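Local coordinates for abhydrolase domain-containing protein (Exiguobacterium antarcticum, PDB 5H3H), which hydrolyses esters as an alpha/beta hydrolase and probably also acts as a perhydrolase, at residues 29-34 and 158-163; 54-59 and 95-100; 118-123 and 248-253; 164-169 and 217-222. All blocks are in the same frame, centred on the assembly; numbering follows the deposited sequence.

Interaction 1: 29-34 and 158-163; sequences GWPANN and KGFGEI. With F50 (ethaneperoxoic acid), chain D.
W30 drives the edge of its six-membered ring into the face of F160 in a T-shaped stack, the ring centroids 5.0 Å apart and the planes at 81°. CZ3 of W30 stands over the centre of the F160 ring, 3.8 Å from its CZ, so weakly positive indole C-H groups meet the electron-rich benzene face. The phenyl is brought there by CG lying anti to the backbone N of F160 (chi1 -172°), which sends the ring out from helix 153-164 toward the loop. The carbonyl O of W30 and CD of P31 lie near CE2 of F160, at 3.7 and 4.2 Å. The loop follows strand 23-27 in the alpha/beta hydrolase fold, where the residues after this strand commonly help form the oxyanion hole; consistent with that, W30 N donates to O of the bound ethaneperoxoic acid at 2.9 Å. The cis peptide before P31 folds the proline back over the indole, CB resting above one face of it. Further out, the indole NE1 of W30 donates to the carbonyl of T189, which helps to fix the rotation of the ring system, while L196 and M156 pack against it from helices 186-198 and 153-164.

Interaction 2: 54-59 and 95-100; sequences VDYRGY and FSMGGG. With F50 (ethaneperoxoic acid), chain D.
The Y56 ring meets helix 97-109 at its hydroxyl end: CA of G98 lies at the ring's edge, near its plane, only 3.1 Å from OH of Y56. The methyl CE of M97 comes to the same ring obliquely, 3.8 Å from CE2, and the edge of the neighbouring Y59 ring has the carbonyl O of Y56 in its plane. M97 reaches across with CG anti to its backbone N (chi1 -169°) and a bend at chi3 that turns the methyl toward the tyrosines; its flexible, apolar thioether suits this buried place. Glycine suits position G98, because a beta-carbon would press on OH of Y56 and clash with the carbonyl O of F95. With an alanine in place of Y56, the carbonyl of H28 would probably lose its hydroxyl partner and the M97 methyl its contact with the ring carbons CE2 and CD2. S96 sits at positive phi (58°) between strand and helix, as in the nucleophile elbow of alpha/beta hydrolases, and is the probable nucleophile. Next to it, M97 N donates to O of ethaneperoxoic acid at 2.9 Å, consistent with an oxyanion-hole role. The loop 54-59, tightened by a type II turn from Y56 to Y59, thus leaves strand 50-54 and lies against the start of helix 97-109, with L27 of strand 23-27 beside Y56 and S192 of helix 186-198 bonded to the Y59 hydroxyl.

Interaction 3: 118-123 and 248-253; sequences ILAGAA and HGMFLD. With F50 (ethaneperoxoic acid), chain D.
M250 and G121 bury the same amount of surface, and they meet where the methyl CE of M250 lies 3.2 Å from the backbone N of G121. The methionine reaches this spot by an unusual path: CG is wedged between the backbone N and the carbonyl carbon (chi1 50°), and the chain bends again at chi2 and chi3. CE also packs against CB of A120, 4.0 Å away, a small residue that lets the methyl approach the end of strand 114-120. G121 suits its place twice over, since its phi is positive (53°) and a beta-carbon would crowd both the M250 methyl and ND1 of H248. H248 is the third main partner. Its imidazole presents CE1 to the carbonyl O of G121 at 3.5 Å, with the oxygen at the ring edge. Beyond the contact, NE2 of H248 donates an almost straight bond (175°) to OXT of ethaneperoxoic acid, 2.8 Å long and in the ring plane, while ND1 bonds to OD2 of D220. A phenylalanine in place of H248 would probably leave both D220 and the ligand oxygen without their nitrogen partners. An inverse gamma turn centred on G249 leads from the histidine into helix 250-253. Gripped at both nitrogens, with S96 close by, H248 has the geometry of the histidine in the Ser-His-Asp catalytic triad of alpha/beta hydrolases.

Interaction 4: 164-169 and 217-222; sequences FFAKEH and GKKDQV
K219 sends CG anti to its carbonyl carbon (chi1 -50°) and then bends at chi3, which lays the end of the chain beside A166. In V222, CG1 lies anti to the backbone N (chi1 175°), which leaves CG2 as the branch facing the backbone of F164. The two contacts that result are modest: NZ of K219 lies 3.7 Å from CB of A166, and CG2 of V222 lies 4.3 Å from CA of F164. Alanine suits the first place because its short methyl allows the lysine's CE and NZ to lie alongside at a partly exposed edge of the fold, where a long charged chain can still meet solvent. Valine suits the second, a buried spot where its branches also pack on F160 and I163. The F164 side chain leaves its backbone on the side away from the 217-222 loop; its ring lines the ligand pocket and is set edge-to-face with the H248 ring. OD1 of D220 accepts from the backbone N of V222 at 2.8 Å, approached nearly along its C-O direction though bent at the hydrogen (139°), closing an Asx turn. The same oxygen takes a second bond from C223 N, so the carboxylate is held while OD2 is directed to ND1 of H248, as expected of a triad aspartate. Across the contact there is thus van der Waals touching, one partner a lysine's ammonium end, while polar bonds secure each side separately: D220 to V222, C223 and H248, A166 and K167 to D253.

Overall arrangement
From the N terminus, the loop after strand 23-27 opens interaction 1, which closes much later on helix 153-164. Nested inside this long loop is interaction 2, joining the turn after strand 50-54 to the start of helix 97-109. Interaction 3 opens at the end of strand 114-120, before interaction 1 has closed, so the two cross; it closes at 248-253. Interaction 4 lies nested within it, linking the chain after helix 153-164 to the loop after strand 211-217. Interactions 1 to 3 all touch the bound peracid directly, and F164 brings interaction 4 to it. Interactions 1 and 4 bring in helix 153-164 and the chain after it, while 2 and 3 involve helices 97-109 and 250-253, all around one pocket.

Interaction 1: 29-34 and 158-163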
loop_
_atom_site.group_PDB
_atom_site.type_symbol
_atom_site.label_atom_id
_atom_site.label_comp_id
_atom_site.label_asym_id
_atom_site.label_seq_id
_atom_site.Cartn_x
_atom_site.Cartn_y
_atom_site.Cartn_z
ATOM N N GLY B 29 -22.044 0.663 -8.602
ATOM C CA GLY B 29 -21.626 1.287 -9.863
ATOM C C GLY B 29 -22.187 2.686 -10.015
ATOM O O GLY B 29 -23.002 3.125 -9.209
ATOM N N TRP B 30 -21.719 3.355 -11.060
ATOM C CA TRP B 30 -22.210 4.663 -11.479
ATOM C C TRP B 30 -23.569 4.456 -12.202
ATOM O O TRP B 30 -23.651 3.539 -13.040
ATOM C CB TRP B 30 -21.184 5.276 -12.407
ATOM C CG TRP B 30 -21.539 6.606 -13.028
ATOM C CD1 TRP B 30 -21.211 7.831 -12.553
ATOM C CD2 TRP B 30 -22.240 6.825 -14.257
ATOM N NE1 TRP B 30 -21.682 8.806 -13.387
ATOM C CE2 TRP B 30 -22.304 8.219 -14.454
ATOM C CE3 TRP B 30 -22.822 5.976 -15.212
ATOM C CZ2 TRP B 30 -22.930 8.793 -15.581
ATOM C CZ3 TRP B 30 -23.450 6.536 -16.294
ATOM C CH2 TRP B 30 -23.511 7.921 -16.481
ATOM N N PRO B 31 -24.594 5.293 -11.956
ATOM C CA PRO B 31 -24.612 6.349 -10.945
ATOM C C PRO B 31 -25.694 6.016 -9.938
ATOM O O PRO B 31 -26.627 6.784 -9.694
ATOM C CB PRO B 31 -24.920 7.578 -11.767
ATOM C CG PRO B 31 -25.838 7.026 -12.860
ATOM C CD PRO B 31 -25.638 5.560 -12.970
ATOM N N ALA B 32 -25.573 4.823 -9.342
ATOM C CA ALA B 32 -26.640 4.305 -8.513
ATOM C C ALA B 32 -26.293 4.579 -7.016
ATOM O O ALA B 32 -25.791 5.681 -6.673
ATOM C CB ALA B 32 -26.836 2.848 -8.808
ATOM N N ASN B 33 -26.606 3.613 -6.152
ATOM C CA ASN B 33 -26.168 3.616 -4.736
ATOM C C ASN B 33 -26.165 2.188 -4.190
ATOM O O ASN B 33 -26.532 1.283 -4.920
ATOM C CB ASN B 33 -26.985 4.585 -3.851
ATOM C CG ASN B 33 -28.457 4.263 -3.816
ATOM O OD1 ASN B 33 -28.849 3.215 -3.339
ATOM N ND2 ASN B 33 -29.280 5.200 -4.261
ATOM N N ASN B 34 -25.730 1.999 -2.931
ATOM C CA ASN B 34 -25.649 0.653 -2.313
ATOM C C ASN B 34 -26.919 -0.167 -2.391
ATOM O O ASN B 34 -26.868 -1.410 -2.366
ATOM C CB ASN B 34 -25.143 0.741 -0.842
ATOM C CG ASN B 34 -26.255 0.858 0.167
ATOM O OD1 ASN B 34 -26.797 1.978 0.467
ATOM N ND2 ASN B 34 -26.623 -0.277 0.726
ATOM N N LYS B 158 -32.500 6.900 -18.452
ATOM C CA LYS B 158 -33.377 5.930 -19.142
ATOM C C LYS B 158 -32.596 5.265 -20.311
ATOM O O LYS B 158 -32.601 4.035 -20.480
ATOM C CB LYS B 158 -34.636 6.630 -19.629
ATOM C CG LYS B 158 -35.660 5.713 -20.289
ATOM C CD LYS B 158 -36.833 6.595 -20.778
ATOM C CE LYS B 158 -37.615 5.965 -21.925
ATOM N NZ LYS B 158 -38.244 4.713 -21.459
ATOM N N GLY B 159 -31.839 6.078 -21.021
ATOM C CA GLY B 159 -30.983 5.599 -22.081
ATOM C C GLY B 159 -29.923 4.664 -21.607
ATOM O O GLY B 159 -29.685 3.657 -22.221
ATOM N N PHE B 160 -29.289 4.981 -20.484
ATOM C CA PHE B 160 -28.300 4.077 -19.891
ATOM C C PHE B 160 -28.907 2.729 -19.376
ATOM O O PHE B 160 -28.357 1.630 -19.599
ATOM C CB PHE B 160 -27.552 4.892 -18.807
ATOM C CG PHE B 160 -26.352 4.178 -18.217
ATOM C CD1 PHE B 160 -25.215 3.942 -18.995
ATOM C CD2 PHE B 160 -26.342 3.789 -16.883
ATOM C CE1 PHE B 160 -24.112 3.298 -18.437
ATOM C CE2 PHE B 160 -25.229 3.136 -16.314
ATOM C CZ PHE B 160 -24.125 2.905 -17.091
ATOM N N GLY B 161 -30.083 2.804 -18.738
ATOM C CA GLY B 161 -30.897 1.622 -18.314
ATOM C C GLY B 161 -31.170 0.635 -19.464
ATOM O O GLY B 161 -31.134 -0.578 -19.275
ATOM N N GLU B 162 -31.391 1.194 -20.659
ATOM C CA GLU B 162 -31.647 0.421 -21.876
ATOM C C GLU B 162 -30.463 -0.423 -22.352
ATOM O O GLU B 162 -30.658 -1.486 -22.950
ATOM C CB GLU B 162 -32.155 1.360 -23.015
ATOM C CG GLU B 162 -33.606 1.807 -22.761
ATOM C CD GLU B 162 -34.095 2.922 -23.669
ATOM O OE1 GLU B 162 -33.309 3.811 -24.050
ATOM O OE2 GLU B 162 -35.292 2.914 -23.996
ATOM N N ILE B 163 -29.246 0.050 -22.075
ATOM C CA ILE B 163 -28.012 -0.654 -22.433
ATOM C C ILE B 163 -27.421 -1.446 -21.224
ATOM O O ILE B 163 -26.415 -2.081 -21.349
ATOM C CB ILE B 163 -27.047 0.394 -23.101
ATOM C CG1 ILE B 163 -26.393 -0.220 -24.315
ATOM C CG2 ILE B 163 -26.071 1.082 -22.142
ATOM C CD1 ILE B 163 -25.282 0.579 -24.989
HETATM C C F50 D . -20.527 1.952 -14.232
HETATM O OX1 F50 D . -22.733 0.996 -13.353
HETATM O O F50 D . -20.069 2.223 -13.141
HETATM O OXT F50 D . -21.639 0.988 -14.275
HETATM C CH3 F50 D . -19.961 2.579 -15.475
#

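Interaction 2: 54-59 and 95-100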
loop_
_atom_site.group_PDB
_atom_site.type_symbol
_atom_site.label_atom_id
_atom_site.label_comp_id
_atom_site.label_asym_id
_atom_site.label_seq_id
_atom_site.Cartn_x
_atom_site.Cartn_y
_atom_site.Cartn_z
ATOM N N VAL B 54 -21.508 0.860 0.964
ATOM C CA VAL B 54 -21.111 2.253 0.991
ATOM C C VAL B 54 -21.855 3.057 -0.078
ATOM O O VAL B 54 -22.016 2.572 -1.242
ATOM C CB VAL B 54 -19.611 2.469 0.843
ATOM C CG1 VAL B 54 -18.800 1.599 1.825
ATOM C CG2 VAL B 54 -19.168 2.239 -0.564
ATOM N N ASP B 55 -22.343 4.245 0.285
ATOM C CA ASP B 55 -22.807 5.211 -0.762
ATOM C C ASP B 55 -21.654 6.127 -0.934
ATOM O O ASP B 55 -21.281 6.760 0.061
ATOM C CB ASP B 55 -24.027 6.033 -0.317
ATOM C CG ASP B 55 -25.335 5.234 -0.241
ATOM O OD1 ASP B 55 -25.419 4.072 -0.714
ATOM O OD2 ASP B 55 -26.315 5.798 0.273
ATOM N N TYR B 56 -21.066 6.237 -2.120
ATOM C CA TYR B 56 -19.963 7.154 -2.301
ATOM C C TYR B 56 -20.454 8.563 -2.089
ATOM O O TYR B 56 -21.675 8.863 -2.220
ATOM C CB TYR B 56 -19.301 7.115 -3.682
ATOM C CG TYR B 56 -19.004 5.781 -4.206
ATOM C CD1 TYR B 56 -18.115 4.927 -3.574
ATOM C CD2 TYR B 56 -19.539 5.390 -5.419
ATOM C CE1 TYR B 56 -17.850 3.651 -4.099
ATOM C CE2 TYR B 56 -19.275 4.160 -5.948
ATOM C CZ TYR B 56 -18.454 3.273 -5.290
ATOM O OH TYR B 56 -18.284 2.063 -5.907
ATOM N N ARG B 57 -19.493 9.441 -1.843
ATOM C CA ARG B 57 -19.776 10.850 -1.961
ATOM C C ARG B 57 -20.496 11.097 -3.297
ATOM O O ARG B 57 -20.123 10.560 -4.320
ATOM C CB ARG B 57 -18.558 11.743 -1.891
ATOM C CG ARG B 57 -17.449 11.502 -2.853
ATOM C CD ARG B 57 -16.390 12.582 -2.647
ATOM N NE ARG B 57 -15.494 12.321 -1.527
ATOM C CZ ARG B 57 -14.636 13.215 -1.023
ATOM N NH1 ARG B 57 -13.820 12.857 -0.008
ATOM N NH2 ARG B 57 -14.588 14.464 -1.491
ATOM N N GLY B 58 -21.503 11.934 -3.227
ATOM C CA GLY B 58 -22.275 12.298 -4.413
ATOM C C GLY B 58 -23.521 11.428 -4.627
ATOM O O GLY B 58 -24.306 11.758 -5.508
ATOM N N TYR B 59 -23.669 10.301 -3.894
ATOM C CA TYR B 59 -24.703 9.311 -4.204
ATOM C C TYR B 59 -25.480 8.994 -2.996
ATOM O O TYR B 59 -24.994 9.233 -1.879
ATOM C CB TYR B 59 -24.100 8.035 -4.760
ATOM C CG TYR B 59 -23.349 8.340 -6.029
ATOM C CD1 TYR B 59 -22.054 8.820 -5.978
ATOM C CD2 TYR B 59 -23.957 8.249 -7.262
ATOM C CE1 TYR B 59 -21.367 9.184 -7.116
ATOM C CE2 TYR B 59 -23.269 8.583 -8.413
ATOM C CZ TYR B 59 -22.009 9.039 -8.362
ATOM O OH TYR B 59 -21.366 9.340 -9.524
ATOM N N PHE B 95 -18.565 -3.303 -8.099
ATOM C CA PHE B 95 -19.358 -3.447 -9.347
ATOM C C PHE B 95 -19.091 -2.217 -10.194
ATOM O O PHE B 95 -19.256 -1.082 -9.737
ATOM C CB PHE B 95 -20.817 -3.574 -9.056
ATOM C CG PHE B 95 -21.679 -3.628 -10.328
ATOM C CD1 PHE B 95 -21.919 -4.847 -10.966
ATOM C CD2 PHE B 95 -22.207 -2.451 -10.894
ATOM C CE1 PHE B 95 -22.741 -4.907 -12.100
ATOM C CE2 PHE B 95 -22.972 -2.508 -12.075
ATOM C CZ PHE B 95 -23.205 -3.730 -12.672
ATOM N N SER B 96 -18.646 -2.444 -11.423
ATOM C CA SER B 96 -18.441 -1.412 -12.388
ATOM C C SER B 96 -17.457 -0.333 -11.898
ATOM O O SER B 96 -16.304 -0.687 -11.662
ATOM C CB SER B 96 -19.806 -0.905 -12.868
ATOM O OG SER B 96 -19.649 -0.367 -14.148
ATOM N N MET B 97 -17.853 0.921 -11.774
ATOM C CA MET B 97 -16.930 1.931 -11.231
ATOM C C MET B 97 -16.354 1.502 -9.863
ATOM O O MET B 97 -15.204 1.818 -9.547
ATOM C CB MET B 97 -17.635 3.274 -11.087
ATOM C CG MET B 97 -16.687 4.442 -10.782
ATOM S SD MET B 97 -17.542 6.018 -10.725
ATOM C CE MET B 97 -18.703 5.756 -9.370
ATOM N N GLY B 98 -17.165 0.759 -9.123
ATOM C CA GLY B 98 -16.818 0.129 -7.840
ATOM C C GLY B 98 -15.640 -0.803 -7.907
ATOM O O GLY B 98 -14.760 -0.788 -7.015
ATOM N N GLY B 99 -15.560 -1.530 -9.005
ATOM C CA GLY B 99 -14.406 -2.321 -9.344
ATOM C C GLY B 99 -13.130 -1.515 -9.422
ATOM O O GLY B 99 -12.137 -1.856 -8.773
ATOM N N GLY B 100 -13.165 -0.438 -10.191
ATOM C CA GLY B 100 -12.040 0.449 -10.306
ATOM C C GLY B 100 -11.612 1.034 -8.980
ATOM O O GLY B 100 -10.397 1.147 -8.671
HETATM C C F50 D . -20.527 1.952 -14.232
HETATM O OX1 F50 D . -22.733 0.996 -13.353
HETATM O O F50 D . -20.069 2.223 -13.141
HETATM O OXT F50 D . -21.639 0.988 -14.275
HETATM C CH3 F50 D . -19.961 2.579 -15.475
#

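Interaction 3: 118-123 and 248-253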
loop_
_atom_site.group_PDB
_atom_site.type_symbol
_atom_site.label_atom_id
_atom_site.label_comp_id
_atom_site.label_asym_id
_atom_site.label_seq_id
_atom_site.Cartn_x
_atom_site.Cartn_y
_atom_site.Cartn_z
ATOM N N ILE B 118 -13.733 -9.187 -5.194
ATOM C CA ILE B 118 -14.618 -9.602 -6.250
ATOM C C ILE B 118 -14.762 -8.403 -7.135
ATOM O O ILE B 118 -14.963 -7.298 -6.630
ATOM C CB ILE B 118 -15.999 -10.016 -5.734
ATOM C CG1 ILE B 118 -15.850 -11.131 -4.689
ATOM C CG2 ILE B 118 -16.913 -10.422 -6.901
ATOM C CD1 ILE B 118 -17.041 -11.292 -3.759
ATOM N N LEU B 119 -14.609 -8.606 -8.436
ATOM C CA LEU B 119 -14.725 -7.532 -9.382
ATOM C C LEU B 119 -15.876 -7.955 -10.302
ATOM O O LEU B 119 -15.743 -8.924 -10.968
ATOM C CB LEU B 119 -13.424 -7.377 -10.183
ATOM C CG LEU B 119 -12.171 -6.791 -9.520
ATOM C CD1 LEU B 119 -11.004 -6.861 -10.475
ATOM C CD2 LEU B 119 -12.401 -5.350 -9.164
ATOM N N ALA B 120 -16.993 -7.209 -10.314
ATOM C CA ALA B 120 -18.266 -7.623 -10.930
ATOM C C ALA B 120 -18.573 -6.607 -12.005
ATOM O O ALA B 120 -18.790 -5.473 -11.702
ATOM C CB ALA B 120 -19.400 -7.681 -9.911
ATOM N N GLY B 121 -18.508 -6.997 -13.291
ATOM C CA GLY B 121 -18.699 -6.059 -14.376
ATOM C C GLY B 121 -17.793 -4.837 -14.294
ATOM O O GLY B 121 -18.182 -3.755 -14.654
ATOM N N ALA B 122 -16.575 -4.975 -13.760
ATOM C CA ALA B 122 -15.793 -3.832 -13.346
ATOM C C ALA B 122 -15.313 -2.945 -14.513
ATOM O O ALA B 122 -14.938 -3.444 -15.588
ATOM C CB ALA B 122 -14.589 -4.289 -12.529
ATOM N N ALA B 123 -15.284 -1.649 -14.241
ATOM C CA ALA B 123 -14.724 -0.636 -15.135
ATOM C C ALA B 123 -13.209 -0.588 -14.973
ATOM O O ALA B 123 -12.618 0.369 -14.486
ATOM C CB ALA B 123 -15.344 0.708 -14.857
ATOM N N HIS B 248 -24.627 -6.012 -18.308
ATOM C CA HIS B 248 -23.915 -5.319 -17.241
ATOM C C HIS B 248 -24.557 -5.671 -15.906
ATOM O O HIS B 248 -23.890 -6.182 -15.016
ATOM C CB HIS B 248 -23.985 -3.857 -17.515
ATOM C CG HIS B 248 -23.085 -3.028 -16.667
ATOM N ND1 HIS B 248 -21.774 -3.368 -16.442
ATOM C CD2 HIS B 248 -23.276 -1.832 -16.065
ATOM C CE1 HIS B 248 -21.196 -2.427 -15.720
ATOM N NE2 HIS B 248 -22.069 -1.458 -15.508
ATOM N N GLY B 249 -25.864 -5.567 -15.852
ATOM C CA GLY B 249 -26.593 -5.785 -14.617
ATOM C C GLY B 249 -26.821 -7.217 -14.282
ATOM O O GLY B 249 -27.962 -7.630 -14.161
ATOM N N MET B 250 -25.746 -8.004 -14.079
ATOM C CA MET B 250 -25.959 -9.413 -13.750
ATOM C C MET B 250 -26.734 -9.653 -12.486
ATOM O O MET B 250 -27.332 -10.715 -12.294
ATOM C CB MET B 250 -24.691 -10.222 -13.733
ATOM C CG MET B 250 -23.517 -9.726 -12.945
ATOM S SD MET B 250 -21.939 -10.215 -13.769
ATOM C CE MET B 250 -21.226 -8.642 -13.373
ATOM N N PHE B 251 -26.671 -8.679 -11.584
ATOM C CA PHE B 251 -27.320 -8.825 -10.278
ATOM C C PHE B 251 -28.846 -8.952 -10.387
ATOM O O PHE B 251 -29.480 -9.412 -9.434
ATOM C CB PHE B 251 -26.872 -7.712 -9.358
ATOM C CG PHE B 251 -27.202 -6.352 -9.864
ATOM C CD1 PHE B 251 -28.437 -5.787 -9.605
ATOM C CD2 PHE B 251 -26.250 -5.620 -10.557
ATOM C CE1 PHE B 251 -28.777 -4.507 -10.087
ATOM C CE2 PHE B 251 -26.579 -4.362 -11.044
ATOM C CZ PHE B 251 -27.817 -3.798 -10.773
ATOM N N LEU B 252 -29.427 -8.579 -11.540
ATOM C CA LEU B 252 -30.785 -8.907 -11.918
ATOM C C LEU B 252 -30.939 -9.848 -13.130
ATOM O O LEU B 252 -31.881 -10.635 -13.166
ATOM C CB LEU B 252 -31.531 -7.621 -12.250
ATOM C CG LEU B 252 -31.638 -6.508 -11.226
ATOM C CD1 LEU B 252 -32.498 -5.410 -11.840
ATOM C CD2 LEU B 252 -32.229 -6.996 -9.915
ATOM N N ASP B 253 -30.083 -9.736 -14.151
ATOM C CA ASP B 253 -30.169 -10.621 -15.321
ATOM C C ASP B 253 -30.044 -12.121 -14.902
ATOM O O ASP B 253 -30.791 -12.954 -15.430
ATOM C CB ASP B 253 -29.085 -10.301 -16.392
ATOM C CG ASP B 253 -29.413 -9.102 -17.291
ATOM O OD1 ASP B 253 -30.579 -8.715 -17.468
ATOM O OD2 ASP B 253 -28.473 -8.570 -17.905
HETATM C C F50 D . -20.527 1.952 -14.232
HETATM O OX1 F50 D . -22.733 0.996 -13.353
HETATM O O F50 D . -20.069 2.223 -13.141
HETATM O OXT F50 D . -21.639 0.988 -14.275
HETATM C CH3 F50 D . -19.961 2.579 -15.475
#

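Interaction 4: 164-169 and 217-222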
loop_
_atom_site.group_PDB
_atom_site.type_symbol
_atom_site.label_atom_id
_atom_site.label_comp_id
_atom_site.label_asym_id
_atom_site.label_seq_id
_atom_site.Cartn_x
_atom_site.Cartn_y
_atom_site.Cartn_z
ATOM N N PHE B 164 -28.111 -1.450 -20.080
ATOM C CA PHE B 164 -27.603 -1.943 -18.775
ATOM C C PHE B 164 -27.932 -3.407 -18.581
ATOM O O PHE B 164 -27.163 -4.128 -17.960
ATOM C CB PHE B 164 -28.240 -1.103 -17.660
ATOM C CG PHE B 164 -27.491 -1.108 -16.350
ATOM C CD1 PHE B 164 -27.568 -2.181 -15.510
ATOM C CD2 PHE B 164 -26.730 -0.014 -15.966
ATOM C CE1 PHE B 164 -26.866 -2.166 -14.306
ATOM C CE2 PHE B 164 -26.061 0.011 -14.753
ATOM C CZ PHE B 164 -26.136 -1.054 -13.939
ATOM N N PHE B 165 -29.047 -3.878 -19.146
ATOM C CA PHE B 165 -29.568 -5.212 -18.854
ATOM C C PHE B 165 -29.732 -5.951 -20.154
ATOM O O PHE B 165 -30.082 -5.362 -21.156
ATOM C CB PHE B 165 -30.903 -5.148 -18.114
ATOM C CG PHE B 165 -30.820 -4.512 -16.758
ATOM C CD1 PHE B 165 -30.166 -5.159 -15.723
ATOM C CD2 PHE B 165 -31.368 -3.241 -16.529
ATOM C CE1 PHE B 165 -30.063 -4.556 -14.448
ATOM C CE2 PHE B 165 -31.262 -2.642 -15.271
ATOM C CZ PHE B 165 -30.610 -3.306 -14.234
ATOM N N ALA B 166 -29.459 -7.240 -20.129
ATOM C CA ALA B 166 -29.648 -8.060 -21.332
ATOM C C ALA B 166 -31.122 -8.440 -21.504
ATOM O O ALA B 166 -31.580 -8.652 -22.619
ATOM C CB ALA B 166 -28.773 -9.300 -21.261
ATOM N N LYS B 167 -31.848 -8.564 -20.397
ATOM C CA LYS B 167 -33.259 -8.948 -20.422
ATOM C C LYS B 167 -34.160 -7.767 -20.108
ATOM O O LYS B 167 -33.743 -6.796 -19.431
ATOM C CB LYS B 167 -33.495 -10.113 -19.461
ATOM C CG LYS B 167 -33.111 -11.425 -20.100
ATOM C CD LYS B 167 -33.293 -12.567 -19.152
ATOM C CE LYS B 167 -32.018 -12.849 -18.380
ATOM N NZ LYS B 167 -32.228 -13.966 -17.414
ATOM N N GLU B 168 -35.383 -7.820 -20.639
ATOM C CA GLU B 168 -36.392 -6.855 -20.261
ATOM C C GLU B 168 -36.983 -7.265 -18.909
ATOM O O GLU B 168 -37.671 -8.229 -18.813
ATOM C CB GLU B 168 -37.482 -6.722 -21.314
ATOM C CG GLU B 168 -37.188 -5.639 -22.358
ATOM C CD GLU B 168 -38.339 -5.482 -23.354
ATOM O OE1 GLU B 168 -38.089 -5.434 -24.598
ATOM O OE2 GLU B 168 -39.500 -5.441 -22.878
ATOM N N HIS B 169 -36.732 -6.494 -17.849
ATOM C CA HIS B 169 -37.283 -6.797 -16.500
ATOM C C HIS B 169 -38.616 -6.071 -16.316
ATOM O O HIS B 169 -38.949 -5.147 -17.092
ATOM C CB HIS B 169 -36.260 -6.407 -15.404
ATOM C CG HIS B 169 -34.968 -7.163 -15.505
ATOM N ND1 HIS B 169 -34.840 -8.475 -15.120
ATOM C CD2 HIS B 169 -33.757 -6.801 -16.003
ATOM C CE1 HIS B 169 -33.614 -8.896 -15.384
ATOM N NE2 HIS B 169 -32.938 -7.898 -15.913
ATOM N N GLY B 217 -20.656 -10.269 -17.285
ATOM C CA GLY B 217 -21.651 -10.610 -18.316
ATOM C C GLY B 217 -21.048 -10.692 -19.713
ATOM O O GLY B 217 -20.344 -9.767 -20.171
ATOM N N LYS B 218 -21.346 -11.793 -20.406
ATOM C CA LYS B 218 -20.881 -11.948 -21.766
ATOM C C LYS B 218 -21.455 -10.833 -22.640
ATOM O O LYS B 218 -20.748 -10.338 -23.521
ATOM C CB LYS B 218 -21.244 -13.342 -22.315
ATOM C CG LYS B 218 -20.378 -13.780 -23.483
ATOM C CD LYS B 218 -18.902 -13.902 -23.073
ATOM C CE LYS B 218 -18.059 -14.686 -24.082
ATOM N NZ LYS B 218 -18.264 -14.210 -25.488
ATOM N N LYS B 219 -22.690 -10.377 -22.331
ATOM C CA LYS B 219 -23.388 -9.364 -23.113
ATOM C C LYS B 219 -23.362 -7.916 -22.626
ATOM O O LYS B 219 -24.164 -7.107 -23.060
ATOM C CB LYS B 219 -24.832 -9.812 -23.362
ATOM C CG LYS B 219 -24.913 -11.210 -23.895
ATOM C CD LYS B 219 -26.318 -11.505 -24.404
ATOM C CE LYS B 219 -27.105 -12.354 -23.429
ATOM N NZ LYS B 219 -28.568 -12.185 -23.632
ATOM N N ASP B 220 -22.389 -7.565 -21.776
ATOM C CA ASP B 220 -22.307 -6.261 -21.196
ATOM C C ASP B 220 -21.949 -5.246 -22.286
ATOM O O ASP B 220 -20.926 -5.380 -22.951
ATOM C CB ASP B 220 -21.260 -6.368 -20.086
ATOM C CG ASP B 220 -21.181 -5.201 -19.236
ATOM O OD1 ASP B 220 -21.646 -4.080 -19.633
ATOM O OD2 ASP B 220 -20.570 -5.382 -18.096
ATOM N N GLN B 221 -22.811 -4.255 -22.486
ATOM C CA GLN B 221 -22.603 -3.208 -23.458
ATOM C C GLN B 221 -21.940 -2.006 -22.800
ATOM O O GLN B 221 -21.506 -1.084 -23.461
ATOM C CB GLN B 221 -23.946 -2.810 -24.095
ATOM C CG GLN B 221 -24.723 -4.010 -24.628
ATOM C CD GLN B 221 -25.945 -3.662 -25.470
ATOM O OE1 GLN B 221 -26.376 -2.525 -25.530
ATOM N NE2 GLN B 221 -26.503 -4.653 -26.120
ATOM N N VAL B 222 -21.905 -1.994 -21.474
ATOM C CA VAL B 222 -21.375 -0.865 -20.728
ATOM C C VAL B 222 -19.843 -0.995 -20.494
ATOM O O VAL B 222 -19.081 -0.074 -20.823
ATOM C CB VAL B 222 -22.128 -0.763 -19.388
ATOM C CG1 VAL B 222 -21.525 0.329 -18.533
ATOM C CG2 VAL B 222 -23.613 -0.469 -19.640
#